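Local coordinates for protein carbohydrate esterase family 2 (CE2) (Chaetomium olivicolor, PDB 4XVH) that probably removes acetyl groups from xylan and related plant polysaccharides, pairing an SGNH-type esterase domain with a beta-sandwich carbohydrate-binding domain, at residues S162-S174 and L212-I226. Numbering follows the deposited sequence.
Sequences SGKGLIRNFASGS and LGTNDFGYLGVRDPI. With PEU (2,5,8,11,14,17,20,23,26,29,32,35,38,41,44,47,50,53,56,59,62,65,68,71,74,77,80-heptacosaoxadooctacontan-82-ol), chain C.
Arg168 and Arg223 reach toward each other from opposite directions and stack their guanidinium groups, centres 3.7 Å apart and planes at 17°. The backbone carbonyls that each guanidinium grips probably offset the closeness of the two charges. Extended from CG to NE, Arg168 brings NE to 2.8 Å from Asp216 O, which NH2 also grips, while NH1 and NH2 close end-on around Asp224 O; both acceptors lie near the guanidinium plane and fix its rotation. Arg223 answers across the contact, its NH1 and NH2 both 2.8 Å from Asn169 O, and its NE and NH2 hold Gly218 O within its own loop. Ala171 CB lies against the other face of Arg223. A methionine in place of Arg168 would probably leave Asp216 O and Asp224 O without these donors and the 218-226 loop less firmly tied down.

The carboxylate of Asp216 gathers backbone N-H groups. OD1 takes Leu166 N on its syn lone pair, whereas Asp216 OD2 accepts Ile167 N at 2.7 Å, nearly straight (167°), and Arg168 N from above the carboxylate plane. Three successive amides thus pin the turn of 165-168.

Asn215 works at the ligand end. Asn215 ND2 donates to Lys164 O (2.8 Å), coming from above the carbonyl plane, and to OAW of the bound polyether (2.9 Å), an oxygen that Gly163 N also holds. Asn215 OD1 meets the edge of the Phe170 ring, and the polyether passes over one ring face. Gly163 and Asn215 probably correspond to the glycine and asparagine of the SGNH oxyanion hole, consistent with the ether oxygen sitting in that site.

Apolar packing is slight: Ile167 CD1 rests 4.1 Å from Ile226 CG1. These loops follow parallel strands 155-160 and 207-211, with helix 228-243 against Leu166, Ile167 and Ile226, and helix 181-184 against Lys164 and Leu212.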
# COMPACT_ATOMS: atom_id res chain seq x y z
N SER A 162 -6.77 4.69 -4.29
CA SER A 162 -7.86 5.32 -3.56
C SER A 162 -9.18 5.21 -4.32
O SER A 162 -9.22 5.40 -5.54
CB SER A 162 -7.54 6.79 -3.26
OG SER A 162 -6.50 6.82 -2.30
N GLY A 163 -10.24 4.90 -3.58
CA GLY A 163 -11.59 4.89 -4.12
C GLY A 163 -11.98 3.53 -4.67
O GLY A 163 -13.14 3.33 -5.04
N LYS A 164 -11.03 2.59 -4.70
CA LYS A 164 -11.28 1.32 -5.35
C LYS A 164 -11.92 0.32 -4.41
O LYS A 164 -11.69 0.32 -3.20
CB LYS A 164 -9.98 0.74 -5.91
CG LYS A 164 -9.37 1.60 -7.02
CD LYS A 164 -10.32 1.70 -8.23
CE LYS A 164 -9.59 2.32 -9.42
NZ LYS A 164 -10.47 2.40 -10.63
N GLY A 165 -12.72 -0.56 -4.99
CA GLY A 165 -13.36 -1.60 -4.22
C GLY A 165 -13.05 -3.01 -4.71
O GLY A 165 -12.24 -3.22 -5.62
N LEU A 166 -13.70 -3.97 -4.07
CA LEU A 166 -13.65 -5.37 -4.45
C LEU A 166 -14.68 -5.71 -5.55
O LEU A 166 -14.33 -6.35 -6.53
CB LEU A 166 -13.91 -6.23 -3.22
CG LEU A 166 -14.00 -7.75 -3.38
CD1 LEU A 166 -12.63 -8.31 -3.86
CD2 LEU A 166 -14.45 -8.42 -2.08
N ILE A 167 -15.94 -5.33 -5.35
CA ILE A 167 -16.97 -5.57 -6.36
C ILE A 167 -17.47 -4.27 -6.98
O ILE A 167 -17.95 -4.28 -8.09
CB ILE A 167 -18.19 -6.36 -5.82
CG1 ILE A 167 -18.93 -5.59 -4.74
CG2 ILE A 167 -17.75 -7.68 -5.25
CD1 ILE A 167 -20.25 -6.23 -4.38
N ARG A 168 -17.34 -3.15 -6.27
CA ARG A 168 -17.72 -1.87 -6.86
C ARG A 168 -16.93 -0.77 -6.19
O ARG A 168 -16.61 -0.85 -5.01
CB ARG A 168 -19.24 -1.63 -6.73
CG ARG A 168 -19.77 -1.51 -5.30
CD ARG A 168 -21.32 -1.43 -5.26
NE ARG A 168 -21.80 -0.99 -3.95
CZ ARG A 168 -23.08 -0.73 -3.66
NH1 ARG A 168 -24.04 -0.89 -4.58
NH2 ARG A 168 -23.42 -0.32 -2.43
N ASN A 169 -16.59 0.26 -6.96
CA ASN A 169 -15.77 1.35 -6.46
C ASN A 169 -16.60 2.40 -5.71
O ASN A 169 -17.79 2.19 -5.44
CB ASN A 169 -15.00 1.98 -7.61
CG ASN A 169 -14.01 1.00 -8.25
OD1 ASN A 169 -13.37 0.19 -7.56
ND2 ASN A 169 -13.91 1.06 -9.58
N PHE A 170 -15.94 3.52 -5.37
CA PHE A 170 -16.55 4.59 -4.59
C PHE A 170 -17.87 5.03 -5.24
O PHE A 170 -17.99 5.04 -6.46
CB PHE A 170 -15.57 5.77 -4.45
CG PHE A 170 -16.16 7.01 -3.80
CD1 PHE A 170 -16.19 7.14 -2.42
CD2 PHE A 170 -16.66 8.05 -4.57
CE1 PHE A 170 -16.73 8.26 -1.81
CE2 PHE A 170 -17.21 9.20 -3.97
CZ PHE A 170 -17.25 9.30 -2.58
N ALA A 171 -18.87 5.32 -4.41
CA ALA A 171 -20.19 5.67 -4.92
C ALA A 171 -20.21 7.09 -5.49
O ALA A 171 -20.19 8.06 -4.75
CB ALA A 171 -21.26 5.54 -3.81
N SER A 172 -20.23 7.19 -6.81
CA SER A 172 -20.46 8.49 -7.44
C SER A 172 -21.66 8.40 -8.39
O SER A 172 -22.02 7.32 -8.84
CB SER A 172 -19.21 8.95 -8.19
OG SER A 172 -18.78 7.97 -9.12
N GLY A 173 -22.27 9.56 -8.66
CA GLY A 173 -23.42 9.63 -9.54
C GLY A 173 -23.12 9.17 -10.96
O GLY A 173 -23.90 8.44 -11.56
N SER A 174 -22.00 9.64 -11.50
CA SER A 174 -21.42 9.01 -12.67
C SER A 174 -20.99 7.64 -12.21
O SER A 174 -20.21 7.54 -11.25
CB SER A 174 -20.22 9.76 -13.20
OG SER A 174 -19.02 9.17 -12.72
N LEU A 212 -10.41 -4.25 1.87
CA LEU A 212 -11.31 -3.71 0.86
C LEU A 212 -12.75 -3.82 1.34
O LEU A 212 -13.12 -4.82 2.01
CB LEU A 212 -11.17 -4.47 -0.46
CG LEU A 212 -9.86 -4.30 -1.20
CD1 LEU A 212 -9.82 -5.35 -2.32
CD2 LEU A 212 -9.80 -2.88 -1.80
N GLY A 213 -13.57 -2.83 1.00
CA GLY A 213 -14.98 -2.86 1.37
C GLY A 213 -15.47 -1.49 1.80
O GLY A 213 -16.67 -1.23 1.79
N THR A 214 -14.56 -0.61 2.21
CA THR A 214 -14.99 0.73 2.58
C THR A 214 -15.76 1.37 1.41
O THR A 214 -16.85 1.90 1.59
CB THR A 214 -13.82 1.61 2.99
OG1 THR A 214 -13.15 1.01 4.09
CG2 THR A 214 -14.30 3.04 3.36
N ASN A 215 -15.20 1.29 0.21
CA ASN A 215 -15.90 1.84 -0.96
C ASN A 215 -17.13 1.04 -1.39
O ASN A 215 -18.15 1.62 -1.82
CB ASN A 215 -14.90 1.98 -2.11
CG ASN A 215 -13.80 2.99 -1.78
OD1 ASN A 215 -14.09 4.13 -1.47
ND2 ASN A 215 -12.55 2.54 -1.76
N ASP A 216 -17.06 -0.29 -1.28
CA ASP A 216 -18.17 -1.14 -1.71
C ASP A 216 -19.44 -0.81 -0.92
O ASP A 216 -20.57 -0.81 -1.45
CB ASP A 216 -17.80 -2.63 -1.52
CG ASP A 216 -16.52 -3.00 -2.25
OD1 ASP A 216 -15.46 -2.51 -1.84
OD2 ASP A 216 -16.58 -3.76 -3.24
N PHE A 217 -19.25 -0.52 0.37
CA PHE A 217 -20.39 -0.30 1.25
C PHE A 217 -21.04 1.07 1.08
O PHE A 217 -22.19 1.27 1.45
CB PHE A 217 -19.95 -0.53 2.69
CG PHE A 217 -20.18 -1.95 3.15
CD1 PHE A 217 -19.30 -2.96 2.82
CD2 PHE A 217 -21.30 -2.28 3.88
CE1 PHE A 217 -19.53 -4.28 3.23
CE2 PHE A 217 -21.53 -3.58 4.30
CZ PHE A 217 -20.64 -4.57 3.98
N GLY A 218 -20.32 2.02 0.51
CA GLY A 218 -20.94 3.32 0.25
C GLY A 218 -22.13 3.21 -0.68
O GLY A 218 -22.04 2.53 -1.71
N TYR A 219 -23.24 3.89 -0.35
CA TYR A 219 -24.41 3.83 -1.21
C TYR A 219 -25.32 5.07 -1.12
O TYR A 219 -26.06 5.37 -2.07
CB TYR A 219 -25.24 2.58 -0.89
CG TYR A 219 -26.08 2.72 0.38
CD1 TYR A 219 -25.57 2.38 1.63
CD2 TYR A 219 -27.36 3.23 0.31
CE1 TYR A 219 -26.33 2.55 2.77
CE2 TYR A 219 -28.13 3.40 1.45
CZ TYR A 219 -27.62 3.07 2.67
OH TYR A 219 -28.42 3.25 3.77
N LEU A 220 -25.28 5.75 0.03
CA LEU A 220 -26.34 6.71 0.38
C LEU A 220 -26.57 7.75 -0.70
O LEU A 220 -25.65 8.47 -1.09
CB LEU A 220 -26.01 7.40 1.70
CG LEU A 220 -27.06 8.44 2.13
CD1 LEU A 220 -28.33 7.76 2.61
CD2 LEU A 220 -26.46 9.35 3.20
N GLY A 221 -27.80 7.79 -1.21
CA GLY A 221 -28.23 8.78 -2.18
C GLY A 221 -27.75 8.54 -3.61
O GLY A 221 -28.06 9.31 -4.52
N VAL A 222 -27.02 7.45 -3.82
CA VAL A 222 -26.41 7.20 -5.12
C VAL A 222 -26.81 5.83 -5.71
O VAL A 222 -27.11 5.72 -6.89
CB VAL A 222 -24.87 7.28 -5.00
CG1 VAL A 222 -24.20 6.89 -6.31
CG2 VAL A 222 -24.45 8.67 -4.53
N ARG A 223 -26.77 4.79 -4.89
CA ARG A 223 -27.04 3.44 -5.39
C ARG A 223 -27.62 2.55 -4.29
O ARG A 223 -27.73 2.96 -3.13
CB ARG A 223 -25.77 2.82 -5.96
CG ARG A 223 -24.63 2.71 -4.92
CD ARG A 223 -23.32 2.25 -5.55
NE ARG A 223 -22.25 2.13 -4.53
CZ ARG A 223 -20.95 2.02 -4.80
NH1 ARG A 223 -20.55 2.00 -6.07
NH2 ARG A 223 -20.06 1.93 -3.81
N ASP A 224 -28.01 1.34 -4.66
CA ASP A 224 -28.52 0.38 -3.68
C ASP A 224 -27.43 0.01 -2.69
O ASP A 224 -26.23 -0.04 -3.05
CB ASP A 224 -29.02 -0.88 -4.37
CG ASP A 224 -30.29 -0.65 -5.16
OD1 ASP A 224 -31.00 0.34 -4.89
OD2 ASP A 224 -30.56 -1.48 -6.06
N PRO A 225 -27.83 -0.31 -1.44
CA PRO A 225 -26.85 -0.90 -0.51
C PRO A 225 -26.19 -2.16 -1.11
O PRO A 225 -26.75 -2.79 -2.02
CB PRO A 225 -27.70 -1.26 0.70
CG PRO A 225 -28.92 -0.38 0.59
CD PRO A 225 -29.18 -0.23 -0.87
N ILE A 226 -25.02 -2.51 -0.61
CA ILE A 226 -24.18 -3.57 -1.16
C ILE A 226 -24.88 -4.94 -1.21
O ILE A 226 -25.73 -5.25 -0.37
CB ILE A 226 -22.88 -3.69 -0.33
CG1 ILE A 226 -21.81 -4.52 -1.05
CG2 ILE A 226 -23.15 -4.21 1.09
CD1 ILE A 226 -20.49 -4.52 -0.31
CAA PEU C . -2.45 12.42 -13.55
OAB PEU C . -3.67 12.97 -13.03
CAC PEU C . -4.80 12.88 -13.99
CAD PEU C . -6.22 13.44 -13.61
OAE PEU C . -6.23 14.86 -13.32
CAF PEU C . -5.45 15.23 -12.14
CAG PEU C . -5.92 14.90 -10.72
OAH PEU C . -6.24 13.54 -10.39
CAI PEU C . -6.50 13.39 -8.97
CAJ PEU C . -7.10 12.03 -8.61
OAK PEU C . -7.29 11.91 -7.17
CAL PEU C . -8.24 10.86 -6.90
CAM PEU C . -8.54 10.66 -5.42
OAN PEU C . -9.67 9.76 -5.44
CAO PEU C . -10.23 9.48 -4.13
CAP PEU C . -11.60 9.04 -4.58
OAQ PEU C . -12.71 8.62 -3.76
CAR PEU C . -13.17 9.51 -2.69
CAS PEU C . -12.39 9.62 -1.35
OAT PEU C . -12.35 8.36 -0.57
CAU PEU C . -11.68 7.22 -1.20
CAV PEU C . -11.72 5.96 -0.30
OAW PEU C . -11.05 4.78 -0.81
O HOH W 1 -12.72 -0.51 -0.57
O HOH W 2 -18.58 4.40 -1.77